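Local coordinates for protein beta-lactamase (Sphaerobacter thermophilus, PDB 4EWF) that probably hydrolyses the amide bond of beta-lactam rings to give substituted beta-amino acids, as a member of the class A beta-lactamase family, at residues S88-H93 with I110-N115; D104-T109 with N119-L124. One frame throughout, in Å; residues are numbered along the deposited sequence.

Interaction 1 of 2, residues S88-H93 with I110-N115; sequences SGVLLH and ISISDN. With SO4 (sulfate ion), chain F.
Asp-114 turns its carboxylate toward the loop 88-93, where OD1 takes two backbone N-H groups in succession. Its CG is anti to the backbone N (chi1 -167°), which carries the carboxylate over Gly-89. Val-90 N reaches OD1 from above the carboxylate plane, at 2.7 Å. Leu-91 N meets the syn lone pair of the same oxygen at 3.0 Å, almost straight. The Leu-91 side chain crosses Asp-114 at about a right angle, with CG 3.5 Å from OD1. OD2 works on both sides: it accepts from Ala-117 N at the start of helix 115-125, and a water bridges it to Leu-92 N. Gly-89 CA lies 3.5 Å from Asp-114 CG.

At the other end of the contact, Ser-88 OG donates to Ser-113 O at 2.7 Å. Asn-115 N binds Ser-88 O at 3.0 Å. A second water joins Ser-88 N to Asn-115 ND2. Ile-112 CD1 adds a small apolar touch at Val-90 CB, 4.1 Å away.

Ser-113, Asp-114 and Asn-115 fit the SDN loop of class A enzymes. Ser-113 OG bonds Ser-52, Lys-55 and Lys-216, and Asn-115 OD1 bonds Lys-55, consistent with an active-site position. Three N-H groups and a water O-H surround the Asp-114 carboxylate, and these donors would probably favour its ionised form. Through them one side chain joins the loop 88-93 to the start of helix 115-125.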
ATOM      1  N   SER A  88      -7.287   0.645 -13.448  1.00 19.17           N
ATOM      2  CA  SER A  88      -6.521  -0.586 -13.292  1.00 24.84           C
ATOM      3  C   SER A  88      -7.420  -1.783 -12.933  1.00 26.01           C
ATOM      4  O   SER A  88      -8.465  -1.634 -12.291  1.00 21.23           O
ATOM      5  CB  SER A  88      -5.446  -0.369 -12.225  1.00 26.10           C
ATOM      6  OG  SER A  88      -6.056   0.118 -11.041  1.00 31.21           O
ATOM      7  N   GLY A  89      -7.014  -2.969 -13.367  1.00 19.46           N
ATOM      8  CA  GLY A  89      -7.800  -4.157 -13.128  1.00 22.86           C
ATOM      9  C   GLY A  89      -8.021  -4.971 -14.386  1.00 21.75           C
ATOM     10  O   GLY A  89      -7.632  -4.578 -15.493  1.00 21.47           O
ATOM     11  N   VAL A  90      -8.653  -6.118 -14.207  1.00 21.12           N
ATOM     12  CA  VAL A  90      -8.926  -7.016 -15.314  0.54 22.26           C
ATOM     13  C   VAL A  90     -10.436  -7.316 -15.423  1.00 23.28           C
ATOM     14  O   VAL A  90     -10.981  -7.569 -16.525  1.00 19.50           O
ATOM     15  CB  VAL A  90      -8.046  -8.283 -15.169  0.54 26.78           C
ATOM     16  CG1 VAL A  90      -8.565  -9.213 -14.078  0.54 12.71           C
ATOM     17  CG2 VAL A  90      -7.918  -8.984 -16.473  0.54 36.95           C
ATOM     18  N   LEU A  91     -11.132  -7.246 -14.293  1.00 20.92           N
ATOM     19  CA  LEU A  91     -12.564  -7.582 -14.279  1.00 23.59           C
ATOM     20  C   LEU A  91     -13.384  -6.719 -15.221  1.00 23.46           C
ATOM     21  O   LEU A  91     -14.368  -7.191 -15.793  1.00 19.63           O
ATOM     22  CB  LEU A  91     -13.144  -7.494 -12.857  1.00 22.23           C
ATOM     23  CG  LEU A  91     -12.583  -8.520 -11.863  1.00 21.46           C
ATOM     24  CD1 LEU A  91     -13.236  -8.366 -10.479  1.00 22.37           C
ATOM     25  CD2 LEU A  91     -12.767  -9.949 -12.389  1.00 22.91           C
ATOM     26  N   LEU A  92     -12.982  -5.463 -15.396  1.00 20.48           N
ATOM     27  CA  LEU A  92     -13.740  -4.598 -16.278  1.00 20.11           C
ATOM     28  C   LEU A  92     -13.877  -5.129 -17.681  1.00 23.84           C
ATOM     29  O   LEU A  92     -14.777  -4.713 -18.381  1.00 18.47           O
ATOM     30  CB  LEU A  92     -13.221  -3.154 -16.316  1.00 21.20           C
ATOM     31  CG  LEU A  92     -11.771  -2.668 -16.433  1.00 32.05           C
ATOM     32  CD1 LEU A  92     -10.710  -3.714 -16.769  1.00 23.47           C
ATOM     33  CD2 LEU A  92     -11.704  -1.440 -17.349  1.00 20.14           C
ATOM     34  N   HIS A  93     -13.004  -6.042 -18.095  1.00 24.55           N
ATOM     35  CA  HIS A  93     -13.061  -6.565 -19.459  1.00 27.03           C
ATOM     36  C   HIS A  93     -13.468  -8.036 -19.530  1.00 23.53           C
ATOM     37  O   HIS A  93     -13.498  -8.616 -20.614  1.00 25.60           O
ATOM     38  CB  HIS A  93     -11.712  -6.389 -20.161  1.00 25.46           C
ATOM     39  CG  HIS A  93     -11.294  -4.963 -20.316  1.00 25.03           C
ATOM     40  ND1 HIS A  93     -12.066  -4.029 -20.972  1.00 21.17           N
ATOM     41  CD2 HIS A  93     -10.180  -4.310 -19.904  1.00 23.74           C
ATOM     42  CE1 HIS A  93     -11.454  -2.858 -20.944  1.00 23.06           C
ATOM     43  NE2 HIS A  93     -10.305  -3.002 -20.307  1.00 22.74           N
ATOM     44  N   ILE A 110      -5.407  -6.482  -4.447  1.00 20.18           N
ATOM     45  CA  ILE A 110      -4.046  -6.262  -3.963  1.00 23.56           C
ATOM     46  C   ILE A 110      -2.971  -6.449  -5.045  1.00 23.65           C
ATOM     47  O   ILE A 110      -2.088  -5.604  -5.195  1.00 21.33           O
ATOM     48  CB  ILE A 110      -3.744  -7.183  -2.746  1.00 22.16           C
ATOM     49  CG1 ILE A 110      -4.696  -6.862  -1.590  1.00 24.71           C
ATOM     50  CG2 ILE A 110      -2.305  -7.037  -2.295  1.00 23.71           C
ATOM     51  CD1 ILE A 110      -4.649  -5.386  -1.125  1.00 25.90           C
ATOM     52  N   SER A 111      -3.040  -7.550  -5.784  1.00 22.76           N
ATOM     53  CA  SER A 111      -1.973  -7.913  -6.720  1.00 26.15           C
ATOM     54  C   SER A 111      -1.832  -6.948  -7.892  1.00 25.48           C
ATOM     55  O   SER A 111      -0.714  -6.577  -8.277  1.00 21.05           O
ATOM     56  CB  SER A 111      -2.176  -9.341  -7.256  1.00 28.13           C
ATOM     57  OG  SER A 111      -3.348  -9.417  -8.048  1.00 26.22           O
ATOM     58  N   ILE A 112      -2.961  -6.557  -8.474  1.00 20.75           N
ATOM     59  CA  ILE A 112      -2.940  -5.698  -9.651  1.00 25.21           C
ATOM     60  C   ILE A 112      -3.825  -4.461  -9.500  1.00 19.89           C
ATOM     61  O   ILE A 112      -4.069  -3.741 -10.475  1.00 22.38           O
ATOM     62  CB  ILE A 112      -3.374  -6.468 -10.928  1.00 26.69           C
ATOM     63  CG1 ILE A 112      -4.855  -6.848 -10.857  1.00 29.12           C
ATOM     64  CG2 ILE A 112      -2.538  -7.715 -11.118  1.00 27.31           C
ATOM     65  CD1 ILE A 112      -5.455  -7.173 -12.229  1.00 26.38           C
ATOM     66  N   SER A 113      -4.322  -4.221  -8.292  1.00 17.70           N
ATOM     67  CA  SER A 113      -5.111  -3.016  -8.026  1.00 18.07           C
ATOM     68  C   SER A 113      -6.423  -2.956  -8.826  1.00 19.56           C
ATOM     69  O   SER A 113      -6.802  -1.914  -9.386  1.00 19.73           O
ATOM     70  CB  SER A 113      -4.269  -1.759  -8.265  1.00 20.71           C
ATOM     71  OG  SER A 113      -4.668  -0.738  -7.363  1.00 25.81           O
ATOM     72  N   ASP A 114      -7.127  -4.081  -8.873  1.00 20.81           N
ATOM     73  CA  ASP A 114      -8.355  -4.145  -9.651  1.00 17.69           C
ATOM     74  C   ASP A 114      -9.461  -3.294  -9.016  1.00 18.39           C
ATOM     75  O   ASP A 114      -9.948  -3.592  -7.922  1.00 18.42           O
ATOM     76  CB  ASP A 114      -8.796  -5.603  -9.797  1.00 17.92           C
ATOM     77  CG  ASP A 114      -9.862  -5.778 -10.848  1.00 19.86           C
ATOM     78  OD1 ASP A 114      -9.664  -6.594 -11.781  1.00 21.43           O
ATOM     79  OD2 ASP A 114     -10.896  -5.093 -10.732  1.00 19.19           O
ATOM     80  N   ASN A 115      -9.841  -2.237  -9.723  1.00 18.34           N
ATOM     81  CA  ASN A 115     -10.798  -1.248  -9.240  1.00 17.05           C
ATOM     82  C   ASN A 115     -12.216  -1.817  -9.109  1.00 20.06           C
ATOM     83  O   ASN A 115     -12.944  -1.451  -8.195  1.00 19.90           O
ATOM     84  CB  ASN A 115     -10.815  -0.003 -10.144  1.00 19.06           C
ATOM     85  CG  ASN A 115      -9.626   0.941  -9.890  1.00 21.73           C
ATOM     86  OD1 ASN A 115      -8.911   0.805  -8.900  1.00 19.57           O
ATOM     87  ND2 ASN A 115      -9.432   1.908 -10.785  1.00 19.68           N
TER
HETATM   88  S   SO4 F 302     -15.012  -4.336 -23.001  1.00100.45           S
HETATM   89  O1  SO4 F 302     -16.270  -3.896 -22.399  1.00 96.04           O
HETATM   90  O2  SO4 F 302     -14.085  -4.739 -21.951  1.00100.89           O
HETATM   91  O3  SO4 F 302     -15.243  -5.479 -23.885  1.00103.21           O
HETATM   92  O4  SO4 F 302     -14.428  -3.236 -23.766  1.00102.24           O
HETATM   93  O   HOH W   1      -6.789   3.151 -11.838  1.00 31.33           O
HETATM   94  O   HOH W   2     -11.657  -4.112 -13.073  1.00 21.58           O

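Interaction 2 of 2, residues D104-T109 with N119-L124; sequences DLVYLT and NLLIDL
Leu-105 O is gripped twice by Thr-109. The backbone N gives the usual helical bond at 2.9 Å, and OG1 donates a second one at 2.8 Å from the opposite face of the carbonyl plane. The OG1 bond keeps the hydroxyl turned back on its own helix. Here two helices of the all-alpha part of the class A fold pack against each other. The segments run at 131° to one another, with their axes 10.1 Å apart at closest approach.

Leu-121 packs against Leu-105, Val-106 and Thr-109. It slides past Leu-105 in the opposite direction, so that its CD2 lies 3.8 Å from Leu-105 CB. Its other methyl, CD1, lies near Val-106 CA and CG2. Leu-105 crosses Leu-120 at about a right angle and sets CD1 against Leu-120 CB at 3.9 Å. Leu-105 CG is anti to the carbonyl carbon (chi1 -62°), which leans it toward Leu-120; CD2 approaches Leu-120 CD1.

No hydrogen bond spans the two segments; the joint is buried and mainly apolar. Met-59, Val-62 and Tyr-63 of helix 55-67 pack on Val-106. Thr-109 and Leu-121 meet tip to tip, with Leu-121 CD1 3.4 Å from Thr-109 OG1.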
ATOM      1  N   ASP A 104     -10.812 -14.383  -4.305  1.00 25.38           N
ATOM      2  CA  ASP A 104     -10.439 -13.869  -5.620  1.00 27.53           C
ATOM      3  C   ASP A 104     -10.441 -12.332  -5.605  1.00 26.17           C
ATOM      4  O   ASP A 104      -9.522 -11.689  -6.120  1.00 23.03           O
ATOM      5  CB  ASP A 104     -11.433 -14.304  -6.709  1.00 22.42           C
ATOM      6  CG  ASP A 104     -11.407 -15.811  -6.997  1.00 31.00           C
ATOM      7  OD1 ASP A 104     -10.415 -16.503  -6.664  1.00 31.40           O
ATOM      8  OD2 ASP A 104     -12.406 -16.291  -7.583  1.00 29.85           O
ATOM      9  N   LEU A 105     -11.495 -11.744  -5.041  1.00 24.59           N
ATOM     10  CA  LEU A 105     -11.614 -10.283  -5.034  1.00 22.22           C
ATOM     11  C   LEU A 105     -10.485  -9.602  -4.266  1.00 19.47           C
ATOM     12  O   LEU A 105      -9.960  -8.569  -4.705  1.00 22.89           O
ATOM     13  CB  LEU A 105     -12.973  -9.841  -4.490  1.00 23.63           C
ATOM     14  CG  LEU A 105     -14.225 -10.280  -5.257  1.00 26.41           C
ATOM     15  CD1 LEU A 105     -15.440  -9.565  -4.668  1.00 25.83           C
ATOM     16  CD2 LEU A 105     -14.103  -9.976  -6.732  1.00 22.82           C
ATOM     17  N   VAL A 106     -10.130 -10.158  -3.113  1.00 22.41           N
ATOM     18  CA  VAL A 106      -9.025  -9.612  -2.323  1.00 21.30           C
ATOM     19  C   VAL A 106      -7.742  -9.711  -3.136  1.00 22.82           C
ATOM     20  O   VAL A 106      -6.978  -8.749  -3.228  1.00 20.62           O
ATOM     21  CB  VAL A 106      -8.866 -10.370  -0.974  1.00 24.70           C
ATOM     22  CG1 VAL A 106      -7.626  -9.886  -0.215  1.00 20.87           C
ATOM     23  CG2 VAL A 106     -10.112 -10.165  -0.131  1.00 27.06           C
ATOM     24  N   TYR A 107      -7.526 -10.871  -3.752  1.00 22.41           N
ATOM     25  CA  TYR A 107      -6.319 -11.086  -4.545  1.00 23.57           C
ATOM     26  C   TYR A 107      -6.179 -10.098  -5.711  1.00 21.40           C
ATOM     27  O   TYR A 107      -5.116  -9.493  -5.892  1.00 20.34           O
ATOM     28  CB  TYR A 107      -6.212 -12.533  -5.065  1.00 28.52           C
ATOM     29  CG  TYR A 107      -5.109 -12.630  -6.089  1.00 27.27           C
ATOM     30  CD1 TYR A 107      -3.773 -12.642  -5.692  1.00 25.48           C
ATOM     31  CD2 TYR A 107      -5.393 -12.646  -7.447  1.00 28.17           C
ATOM     32  CE1 TYR A 107      -2.755 -12.682  -6.612  1.00 22.22           C
ATOM     33  CE2 TYR A 107      -4.382 -12.692  -8.382  1.00 29.63           C
ATOM     34  CZ  TYR A 107      -3.069 -12.703  -7.959  1.00 27.44           C
ATOM     35  OH  TYR A 107      -2.057 -12.750  -8.877  1.00 28.12           O
ATOM     36  N   LEU A 108      -7.241  -9.933  -6.496  1.00 18.22           N
ATOM     37  CA  LEU A 108      -7.235  -8.976  -7.604  1.00 18.00           C
ATOM     38  C   LEU A 108      -7.060  -7.533  -7.125  1.00 17.56           C
ATOM     39  O   LEU A 108      -6.341  -6.734  -7.733  1.00 18.80           O
ATOM     40  CB  LEU A 108      -8.511  -9.113  -8.452  1.00 17.37           C
ATOM     41  CG  LEU A 108      -8.657 -10.466  -9.150  1.00 23.36           C
ATOM     42  CD1 LEU A 108     -10.036 -10.578  -9.764  1.00 21.83           C
ATOM     43  CD2 LEU A 108      -7.575 -10.657 -10.208  1.00 24.80           C
ATOM     44  N   THR A 109      -7.708  -7.213  -6.014  1.00 19.17           N
ATOM     45  CA  THR A 109      -7.581  -5.893  -5.400  1.00 16.87           C
ATOM     46  C   THR A 109      -6.108  -5.540  -5.062  1.00 22.94           C
ATOM     47  O   THR A 109      -5.624  -4.452  -5.385  1.00 24.97           O
ATOM     48  CB  THR A 109      -8.472  -5.790  -4.135  1.00 26.58           C
ATOM     49  OG1 THR A 109      -9.856  -5.779  -4.524  1.00 24.54           O
ATOM     50  CG2 THR A 109      -8.174  -4.505  -3.349  1.00 25.78           C
ATOM     51  N   ASN A 119     -14.249  -2.001  -5.552  1.00 17.81           N
ATOM     52  CA  ASN A 119     -15.589  -1.467  -5.337  1.00 24.41           C
ATOM     53  C   ASN A 119     -16.615  -2.516  -4.897  1.00 23.60           C
ATOM     54  O   ASN A 119     -17.558  -2.203  -4.169  1.00 22.27           O
ATOM     55  CB  ASN A 119     -16.083  -0.689  -6.563  1.00 20.75           C
ATOM     56  CG  ASN A 119     -15.260   0.573  -6.818  1.00 23.75           C
ATOM     57  OD1 ASN A 119     -14.450   0.968  -5.981  1.00 21.34           O
ATOM     58  ND2 ASN A 119     -15.465   1.207  -7.973  1.00 19.82           N
ATOM     59  N   LEU A 120     -16.422  -3.755  -5.335  1.00 21.32           N
ATOM     60  CA  LEU A 120     -17.239  -4.871  -4.869  1.00 21.91           C
ATOM     61  C   LEU A 120     -17.015  -5.154  -3.368  1.00 23.73           C
ATOM     62  O   LEU A 120     -17.974  -5.391  -2.626  1.00 23.59           O
ATOM     63  CB  LEU A 120     -16.963  -6.120  -5.711  1.00 26.87           C
ATOM     64  CG  LEU A 120     -17.561  -6.126  -7.129  1.00 29.97           C
ATOM     65  CD1 LEU A 120     -17.018  -7.316  -7.934  1.00 25.17           C
ATOM     66  CD2 LEU A 120     -19.099  -6.167  -7.084  1.00 29.17           C
ATOM     67  N   LEU A 121     -15.755  -5.131  -2.931  1.00 18.62           N
ATOM     68  CA  LEU A 121     -15.417  -5.297  -1.514  1.00 22.40           C
ATOM     69  C   LEU A 121     -15.940  -4.128  -0.664  1.00 23.07           C
ATOM     70  O   LEU A 121     -16.379  -4.315   0.467  1.00 26.44           O
ATOM     71  CB  LEU A 121     -13.900  -5.424  -1.342  1.00 19.45           C
ATOM     72  CG  LEU A 121     -13.250  -6.657  -1.979  1.00 23.25           C
ATOM     73  CD1 LEU A 121     -11.732  -6.609  -1.808  1.00 25.63           C
ATOM     74  CD2 LEU A 121     -13.810  -7.921  -1.366  1.00 23.68           C
ATOM     75  N   ILE A 122     -15.860  -2.916  -1.209  1.00 27.93           N
ATOM     76  CA  ILE A 122     -16.413  -1.746  -0.532  1.00 23.26           C
ATOM     77  C   ILE A 122     -17.920  -1.910  -0.346  1.00 23.57           C
ATOM     78  O   ILE A 122     -18.463  -1.596   0.721  1.00 22.69           O
ATOM     79  CB  ILE A 122     -16.095  -0.455  -1.292  1.00 25.41           C
ATOM     80  CG1 ILE A 122     -14.586  -0.199  -1.269  1.00 20.00           C
ATOM     81  CG2 ILE A 122     -16.855   0.731  -0.693  1.00 24.31           C
ATOM     82  CD1 ILE A 122     -14.193   1.091  -1.952  1.00 25.78           C
ATOM     83  N   ASP A 123     -18.599  -2.438  -1.357  1.00 23.27           N
ATOM     84  CA  ASP A 123     -20.038  -2.694  -1.224  1.00 23.30           C
ATOM     85  C   ASP A 123     -20.336  -3.761  -0.165  1.00 31.24           C
ATOM     86  O   ASP A 123     -21.362  -3.714   0.513  1.00 30.76           O
ATOM     87  CB  ASP A 123     -20.644  -3.156  -2.549  1.00 31.69           C
ATOM     88  CG  ASP A 123     -20.869  -2.009  -3.528  1.00 48.33           C
ATOM     89  OD1 ASP A 123     -20.863  -0.829  -3.096  1.00 44.67           O
ATOM     90  OD2 ASP A 123     -21.062  -2.297  -4.733  1.00 46.19           O
ATOM     91  N   LEU A 124     -19.463  -4.750  -0.046  1.00 27.90           N
ATOM     92  CA  LEU A 124     -19.746  -5.860   0.859  1.00 28.49           C
ATOM     93  C   LEU A 124     -19.567  -5.437   2.316  1.00 27.78           C
ATOM     94  O   LEU A 124     -20.375  -5.752   3.170  1.00 35.81           O
ATOM     95  CB  LEU A 124     -18.806  -7.019   0.564  1.00 32.71           C
ATOM     96  CG  LEU A 124     -19.102  -7.826  -0.691  1.00 39.03           C
ATOM     97  CD1 LEU A 124     -18.003  -8.838  -0.873  1.00 42.85           C
ATOM     98  CD2 LEU A 124     -20.466  -8.505  -0.577  1.00 38.59           C
TER

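In the fold
Followed from the N terminus, the chain runs through helix 55-67 and strand 76-78 before it reaches the loop 88-93. It then forms strand 99-101 and enters helix 102-111. Segment 104-109 lies on that helix, and 110-115 follows directly. Interaction 1 closes the excursion from 88 to 115. Interaction 2 closes the shorter turn between helices 102-111 and 115-125. The segments alternate along the chain, so the two contacts cross. Their centres are about 10 Å apart. Leu-108 joins them: its carbonyl O probably accepts a bond from Asp-114 N, and its CD1 packs on Leu-91 CD2. Together the two contacts join the loop 88-93, helices 102-111 and 115-125, and the bend that carries Ser-113.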